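Local coordinates for protein maleylacetoacetate isomerase (Anaeromyxobacter dehalogenans, PDB 4IGJ) that probably catalyses the glutathione-dependent isomerisation of maleylacetoacetate to fumarylacetoacetate, as a zeta-class member of the glutathione transferase superfamily, at residues Ser35-Arg40 with Ala226-Gln231; Phe158-Leu163 with Phe200-Glu205; Ala44-Ala49 with Pro107-Pro112. All coordinates share one frame; numbering follows the deposited sequence.

Contact 1: residues Ser35-Arg40 with Ala226-Gln231; sequences SAWRVR and AHPDRQ
Between the thioredoxin-like N-terminal domain and the helical C-terminal domain of this glutathione transferase fold, Trp37 and Arg40 of helix 34-45 meet Ala226, His227, Pro228 and Gln231 in the segment that follows helix 221-226. Arg40 grips one backbone oxygen side-on: NE lies 2.9 Å and NH2 3.0 Å from Ala226 O, which sits in the guanidinium plane. Outside the segments NH1 bonds to Ser29 OG and Tyr30 O, and NH2 to Trp31 O, so the group is fixed in rotation. The amide of Gln231 stacks over one guanidinium face, the planes 10° apart, while its NE2 is held by His227 O and Ala225 O. Trp37 carries CG beside its own carbonyl carbon (chi1 -174°), and one face of the indole lies against Pro228, whose CD stands 3.2 Å from the centroid of the six-membered ring in a CH-pi contact. The indole also turns its edge to the His227 ring in a T-shaped pair, Trp37 CZ2 lying 3.8 Å from His227 CD2. Replacing this tryptophan with an alanine would probably open a gap beside Pro228 and leave the His227 ring without its T-shaped partner. Trp37 CD1 lies 3.4 Å from Ala226 O, the oxygen Arg40 grips.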
# COMPACT_ATOMS: atom_id res chain seq x y z
N SER A 35 -9.04 7.50 0.66
CA SER A 35 -9.11 6.06 0.56
C SER A 35 -10.48 5.59 0.07
O SER A 35 -10.57 4.70 -0.78
CB SER A 35 -8.72 5.38 1.87
OG SER A 35 -8.67 3.97 1.71
N ALA A 36 -11.54 6.21 0.59
CA ALA A 36 -12.89 5.86 0.16
C ALA A 36 -13.12 6.28 -1.28
O ALA A 36 -13.78 5.57 -2.05
CB ALA A 36 -13.94 6.49 1.06
N TRP A 37 -12.57 7.43 -1.66
CA TRP A 37 -12.69 7.93 -3.02
C TRP A 37 -12.13 6.91 -4.03
O TRP A 37 -12.72 6.70 -5.09
CB TRP A 37 -11.99 9.29 -3.11
CG TRP A 37 -12.10 10.09 -4.38
CD1 TRP A 37 -12.63 9.71 -5.59
CD2 TRP A 37 -11.64 11.42 -4.55
NE1 TRP A 37 -12.52 10.74 -6.49
CE2 TRP A 37 -11.91 11.80 -5.87
CE3 TRP A 37 -11.02 12.34 -3.70
CZ2 TRP A 37 -11.58 13.07 -6.37
CZ3 TRP A 37 -10.69 13.57 -4.18
CH2 TRP A 37 -10.97 13.94 -5.50
N ARG A 38 -10.99 6.29 -3.71
CA ARG A 38 -10.41 5.27 -4.59
C ARG A 38 -11.41 4.18 -4.88
O ARG A 38 -11.55 3.73 -6.02
CB ARG A 38 -9.17 4.63 -3.97
CG ARG A 38 -8.06 5.62 -3.58
CD ARG A 38 -7.21 4.99 -2.52
NE ARG A 38 -6.13 5.85 -2.05
CZ ARG A 38 -5.34 5.53 -1.02
NH1 ARG A 38 -5.53 4.40 -0.36
NH2 ARG A 38 -4.37 6.37 -0.65
N VAL A 39 -12.11 3.74 -3.83
CA VAL A 39 -13.10 2.68 -3.98
C VAL A 39 -14.32 3.16 -4.77
O VAL A 39 -14.82 2.44 -5.64
CB VAL A 39 -13.46 2.05 -2.63
CG1 VAL A 39 -14.52 0.96 -2.81
CG2 VAL A 39 -12.20 1.45 -1.99
N ARG A 40 -14.76 4.39 -4.51
CA ARG A 40 -15.85 4.98 -5.29
C ARG A 40 -15.50 5.01 -6.78
O ARG A 40 -16.36 4.78 -7.63
CB ARG A 40 -16.19 6.39 -4.79
CG ARG A 40 -16.68 6.42 -3.37
CD ARG A 40 -17.40 7.73 -3.06
NE ARG A 40 -16.55 8.91 -3.23
CZ ARG A 40 -15.95 9.57 -2.24
NH1 ARG A 40 -16.06 9.16 -0.98
NH2 ARG A 40 -15.22 10.64 -2.53
N ALA A 226 -17.70 10.20 -8.58
CA ALA A 226 -17.01 9.73 -7.37
C ALA A 226 -16.36 10.85 -6.56
O ALA A 226 -15.89 10.63 -5.44
CB ALA A 226 -15.96 8.68 -7.75
N HIS A 227 -16.33 12.05 -7.14
CA HIS A 227 -15.72 13.22 -6.51
C HIS A 227 -16.38 13.55 -5.18
O HIS A 227 -17.59 13.41 -5.03
CB HIS A 227 -15.84 14.41 -7.45
CG HIS A 227 -14.98 15.57 -7.07
ND1 HIS A 227 -15.33 16.47 -6.09
CD2 HIS A 227 -13.78 15.97 -7.55
CE1 HIS A 227 -14.38 17.38 -5.98
NE2 HIS A 227 -13.43 17.10 -6.85
N PRO A 228 -15.59 14.01 -4.20
CA PRO A 228 -16.15 14.38 -2.89
C PRO A 228 -17.36 15.29 -2.99
O PRO A 228 -18.31 15.10 -2.23
CB PRO A 228 -14.99 15.11 -2.22
CG PRO A 228 -13.77 14.42 -2.78
CD PRO A 228 -14.12 14.09 -4.22
N ASP A 229 -17.35 16.24 -3.92
CA ASP A 229 -18.42 17.24 -3.95
C ASP A 229 -19.78 16.65 -4.31
O ASP A 229 -20.81 17.27 -4.06
CB ASP A 229 -18.08 18.36 -4.94
CG ASP A 229 -16.91 19.19 -4.48
OD1 ASP A 229 -16.51 19.08 -3.31
OD2 ASP A 229 -16.39 19.97 -5.32
N ARG A 230 -19.79 15.48 -4.93
CA ARG A 230 -21.04 14.86 -5.35
C ARG A 230 -21.55 13.82 -4.36
O ARG A 230 -22.57 13.17 -4.60
CB ARG A 230 -20.89 14.21 -6.72
CG ARG A 230 -20.46 15.17 -7.80
CD ARG A 230 -21.54 16.16 -8.19
NE ARG A 230 -22.63 15.56 -8.97
CZ ARG A 230 -22.51 15.13 -10.22
NH1 ARG A 230 -21.35 15.19 -10.86
NH2 ARG A 230 -23.56 14.61 -10.84
N GLN A 231 -20.87 13.65 -3.23
CA GLN A 231 -21.26 12.60 -2.29
C GLN A 231 -22.41 13.07 -1.40
O GLN A 231 -22.52 14.27 -1.14
CB GLN A 231 -20.07 12.14 -1.45
CG GLN A 231 -18.91 11.58 -2.28
CD GLN A 231 -19.38 10.69 -3.39
OE1 GLN A 231 -20.04 9.67 -3.16
NE2 GLN A 231 -19.07 11.06 -4.62

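Contact 2: residues Phe158-Leu163 with Phe200-Glu205; sequences FIARGL and FGLDLE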
# COMPACT_ATOMS: atom_id res chain seq x y z
N PHE A 158 5.96 15.50 1.95
CA PHE A 158 5.82 14.09 1.59
C PHE A 158 4.94 13.88 0.37
O PHE A 158 5.20 12.98 -0.44
CB PHE A 158 5.34 13.27 2.79
CG PHE A 158 6.43 12.95 3.77
CD1 PHE A 158 7.39 11.99 3.45
CD2 PHE A 158 6.52 13.61 4.98
CE1 PHE A 158 8.41 11.70 4.34
CE2 PHE A 158 7.54 13.33 5.87
CZ PHE A 158 8.49 12.37 5.54
N ILE A 159 3.92 14.71 0.19
CA ILE A 159 3.13 14.64 -1.02
C ILE A 159 3.96 15.01 -2.26
O ILE A 159 3.90 14.31 -3.27
CB ILE A 159 1.86 15.51 -0.92
CG1 ILE A 159 0.93 14.94 0.17
CG2 ILE A 159 1.16 15.61 -2.26
CD1 ILE A 159 -0.27 15.82 0.49
N ALA A 160 4.74 16.08 -2.17
CA ALA A 160 5.60 16.51 -3.28
C ALA A 160 6.58 15.40 -3.63
O ALA A 160 6.79 15.09 -4.81
CB ALA A 160 6.35 17.79 -2.92
N ARG A 161 7.18 14.81 -2.60
CA ARG A 161 8.10 13.69 -2.78
C ARG A 161 7.43 12.54 -3.55
O ARG A 161 8.01 12.00 -4.50
CB ARG A 161 8.58 13.19 -1.42
CG ARG A 161 9.44 11.95 -1.47
CD ARG A 161 10.21 11.76 -0.18
NE ARG A 161 11.33 10.85 -0.37
CZ ARG A 161 12.57 11.25 -0.62
NH1 ARG A 161 12.85 12.55 -0.68
NH2 ARG A 161 13.54 10.37 -0.78
N GLY A 162 6.22 12.19 -3.13
CA GLY A 162 5.45 11.15 -3.79
C GLY A 162 5.07 11.49 -5.23
O GLY A 162 5.17 10.64 -6.11
N LEU A 163 4.62 12.71 -5.47
CA LEU A 163 4.19 13.11 -6.80
C LEU A 163 5.35 13.20 -7.80
O LEU A 163 5.17 12.93 -8.98
CB LEU A 163 3.44 14.45 -6.75
CG LEU A 163 2.10 14.44 -6.00
CD1 LEU A 163 1.43 15.79 -6.15
CD2 LEU A 163 1.19 13.32 -6.51
N PHE A 200 -3.62 21.07 0.44
CA PHE A 200 -2.48 21.48 1.26
C PHE A 200 -1.68 22.61 0.63
O PHE A 200 -0.63 22.99 1.14
CB PHE A 200 -1.57 20.28 1.55
CG PHE A 200 -2.15 19.31 2.53
CD1 PHE A 200 -2.41 19.71 3.84
CD2 PHE A 200 -2.43 18.00 2.17
CE1 PHE A 200 -2.95 18.82 4.76
CE2 PHE A 200 -2.97 17.10 3.08
CZ PHE A 200 -3.23 17.51 4.38
N GLY A 201 -2.17 23.14 -0.48
CA GLY A 201 -1.53 24.27 -1.13
C GLY A 201 -0.23 23.94 -1.82
O GLY A 201 0.63 24.80 -2.00
N LEU A 202 -0.06 22.68 -2.21
CA LEU A 202 1.14 22.29 -2.93
C LEU A 202 1.06 22.72 -4.38
O LEU A 202 0.06 22.47 -5.05
CB LEU A 202 1.37 20.78 -2.84
CG LEU A 202 2.66 20.27 -3.47
CD1 LEU A 202 3.86 20.77 -2.68
CD2 LEU A 202 2.65 18.74 -3.55
N ASP A 203 2.10 23.37 -4.88
CA ASP A 203 2.12 23.78 -6.28
C ASP A 203 2.34 22.58 -7.20
O ASP A 203 3.30 21.83 -7.03
CB ASP A 203 3.21 24.82 -6.53
CG ASP A 203 3.33 25.18 -8.00
OD1 ASP A 203 2.47 25.95 -8.50
OD2 ASP A 203 4.27 24.69 -8.66
N LEU A 204 1.44 22.42 -8.17
CA LEU A 204 1.42 21.24 -9.04
C LEU A 204 2.11 21.46 -10.38
O LEU A 204 2.14 20.57 -11.22
CB LEU A 204 -0.02 20.79 -9.28
CG LEU A 204 -0.79 20.19 -8.11
CD1 LEU A 204 -2.10 19.62 -8.61
CD2 LEU A 204 0.04 19.13 -7.39
N GLU A 205 2.66 22.66 -10.58
CA GLU A 205 3.40 22.96 -11.80
C GLU A 205 4.52 21.95 -12.15
O GLU A 205 4.70 21.62 -13.32
CB GLU A 205 3.92 24.41 -11.79
CG GLU A 205 4.58 24.85 -13.08
CD GLU A 205 6.05 24.48 -13.13
OE1 GLU A 205 6.67 24.39 -12.05
OE2 GLU A 205 6.58 24.26 -14.24
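A Schellman motif ends helix 185-199 in the helical C-terminal domain, and the chain that leaves it lays Phe200, Leu202 and Leu204 against Ile159, Ala160 and Leu163 of helix 150-171. Gly201, with positive phi, turns the backbone: its N bonds to Arg198 O, and Leu202 N bonds to Ala197 O. The contact across the segments is made by apolar groups. Leu202 is its centre. With CG anti to the backbone N, chi1 -175° carries the fork to Ile159 and Ala160, and CD2 does most of the touching, 3.7 Å from Ile159 CG2 and 3.7 Å from Ala160 N. Its other methyl, CD1, lies beside Ala160, 3.9 Å from Ala160 CB; a small side chain there lets the leucine come close to the helix backbone. Ile159 serves two partners by dividing its branches. While CG2 meets Leu202, the longer arm, extended at chi2 (173°), brings CD1 to 3.5 Å from Phe200 CD2, the two side chains crossing at about a right angle. The Phe200 ring also packs on Arg152 and Ala155, one to two turns earlier on the same helix, and Phe200 O accepts a hydrogen bond from Arg156 NH1. Helix 150-171 has other duties too: Arg161, whose CB points away from the loop, belongs to a glutathione site, and Phe158 packs on Val139 of the second subunit. Farther along the loop, Arg211 of helix 208-218 bonds to the backbone oxygens of Leu204 and Glu205. Leu204 closes the row at the C-terminal side: Leu163 CD1 lies 3.8 Å from Leu204 CD2 and 4.1 Å from Leu202 CD2, so one methyl of the helix meets both leucines.

Contact 3: residues Ala44-Ala49 with Pro107-Pro112; sequences ALKGLA and PALLPP
Leu45, in the last turn of helix 34-45, and Lys46 just after it in sequence meet Pro107 and Leu109 of the linker that leads from helix 93-103 to helix 114-128. The polar part centres on the lysine ammonium. Lys46 NZ donates to Pro107 O at 2.8 Å, approaching at a C=O...N angle of 143° and tilted 32° from the carbonyl plane. The same nitrogen forms a salt bridge with Glu101 OE1 and a hydrogen bond with His104 O, so three oxygens gather round it. Glu101 is thus shared by both sides of the contact, since its OE1 also accepts from Leu109 N; this carboxylate probably steadies the positive charge of the buried lysine. The chain reaches these oxygens extended through chi2 and chi3, then bends at its last torsion (chi4 -73°), which turns NZ to Pro107 O. The apolar part lies alongside. Leu45 and Leu109 cross at about a right angle, with Leu45 CD1 4.0 Å from Leu109 CD2. The other methyl of Leu109, CD1, rests 4.0 Å from Lys46 CE, so the aliphatic stem of the lysine joins the hydrophobic patch. Backbone and ring meet beside this patch: the Pro107 ring, preceded by a cis peptide bond, places CG 3.2 Å from Leu45 O. Gly47 follows as the positive-phi residue of a Schellman motif, its N 3.1 Å from Ala44 O, and releases the chain toward strand 51-54. In the fold the contact sits between the end of helix 34-45, helix 93-103 and the start of helix 185-199. Helix 93-103 contributes Glu101, while helix 185-199 packs Cys188 against Leu45 and Leu185 against Leu109, and helix 114-128 receives Leu110.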
# COMPACT_ATOMS: atom_id res chain seq x y z
N ALA A 44 -17.50 3.08 -9.73
CA ALA A 44 -18.05 3.88 -10.82
C ALA A 44 -17.52 3.42 -12.18
O ALA A 44 -18.28 3.31 -13.15
CB ALA A 44 -17.74 5.35 -10.60
N LEU A 45 -16.22 3.13 -12.24
CA LEU A 45 -15.60 2.69 -13.49
C LEU A 45 -16.12 1.32 -13.93
O LEU A 45 -16.14 1.02 -15.13
CB LEU A 45 -14.07 2.68 -13.36
CG LEU A 45 -13.44 4.08 -13.34
CD1 LEU A 45 -11.99 4.04 -12.82
CD2 LEU A 45 -13.51 4.77 -14.70
N LYS A 46 -16.54 0.50 -12.97
CA LYS A 46 -17.09 -0.82 -13.29
C LYS A 46 -18.61 -0.81 -13.44
O LYS A 46 -19.22 -1.85 -13.70
CB LYS A 46 -16.64 -1.85 -12.26
CG LYS A 46 -15.17 -2.21 -12.46
CD LYS A 46 -14.68 -3.33 -11.58
CE LYS A 46 -13.19 -3.58 -11.84
NZ LYS A 46 -12.85 -4.25 -13.14
N GLY A 47 -19.21 0.37 -13.28
CA GLY A 47 -20.65 0.52 -13.47
C GLY A 47 -21.48 -0.19 -12.42
O GLY A 47 -22.60 -0.63 -12.70
N LEU A 48 -20.94 -0.28 -11.21
CA LEU A 48 -21.57 -1.03 -10.13
C LEU A 48 -22.36 -0.13 -9.20
O LEU A 48 -21.82 0.82 -8.62
CB LEU A 48 -20.51 -1.80 -9.34
CG LEU A 48 -19.67 -2.79 -10.14
CD1 LEU A 48 -18.53 -3.33 -9.29
CD2 LEU A 48 -20.53 -3.94 -10.67
N ALA A 49 -23.65 -0.42 -9.05
CA ALA A 49 -24.47 0.36 -8.14
C ALA A 49 -24.15 -0.05 -6.71
O ALA A 49 -23.81 -1.21 -6.44
CB ALA A 49 -25.95 0.14 -8.43
N PRO A 107 -15.34 -3.65 -17.16
CA PRO A 107 -14.10 -3.28 -17.86
C PRO A 107 -12.91 -3.39 -16.92
O PRO A 107 -13.04 -3.13 -15.72
CB PRO A 107 -14.34 -1.83 -18.25
CG PRO A 107 -15.29 -1.32 -17.21
CD PRO A 107 -16.20 -2.47 -16.92
N ALA A 108 -11.77 -3.77 -17.47
CA ALA A 108 -10.61 -4.10 -16.67
C ALA A 108 -9.89 -2.86 -16.17
O ALA A 108 -9.62 -1.94 -16.95
CB ALA A 108 -9.67 -4.97 -17.46
N LEU A 109 -9.57 -2.83 -14.88
CA LEU A 109 -8.74 -1.76 -14.35
C LEU A 109 -7.29 -2.21 -14.14
O LEU A 109 -6.46 -1.43 -13.69
CB LEU A 109 -9.34 -1.18 -13.07
CG LEU A 109 -10.73 -0.58 -13.27
CD1 LEU A 109 -11.32 -0.04 -11.98
CD2 LEU A 109 -10.69 0.53 -14.32
N LEU A 110 -7.01 -3.47 -14.46
CA LEU A 110 -5.64 -3.97 -14.59
C LEU A 110 -5.51 -4.58 -15.98
O LEU A 110 -6.43 -5.26 -16.44
CB LEU A 110 -5.32 -5.04 -13.54
CG LEU A 110 -5.08 -4.54 -12.11
CD1 LEU A 110 -4.98 -5.70 -11.14
CD2 LEU A 110 -3.84 -3.68 -12.06
N PRO A 111 -4.38 -4.33 -16.66
CA PRO A 111 -4.21 -4.94 -17.99
C PRO A 111 -3.97 -6.44 -17.90
O PRO A 111 -3.77 -6.98 -16.81
CB PRO A 111 -2.99 -4.20 -18.55
CG PRO A 111 -2.22 -3.78 -17.37
CD PRO A 111 -3.24 -3.49 -16.28
N PRO A 112 -4.03 -7.14 -19.04
CA PRO A 112 -3.87 -8.59 -19.01
C PRO A 112 -2.42 -9.06 -19.03
O PRO A 112 -2.14 -10.21 -18.68
CB PRO A 112 -4.60 -9.04 -20.29
CG PRO A 112 -4.46 -7.87 -21.20
CD PRO A 112 -4.58 -6.66 -20.32

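From the N terminus, helix 34-45 supplies the first segment of contact 1 and, at its far end, that of contact 3. Contact 3 closes first, when the linker after helix 93-103 returns to the end of helix 34-45. Contact 2 then opens and closes within the C-terminal domain, joining helix 150-171 to the loop between helices 185-199 and 208-218. Residues 226-231 close contact 1 last, so contacts 2 and 3 stand in series, both nested inside its loop, and none cross. Contacts 1 and 3 tie helix 34-45 to the segment after helix 221-226 and to the loop before helix 114-128; contact 2 lies across the chain's centre from contact 3, with centres 28 Å apart.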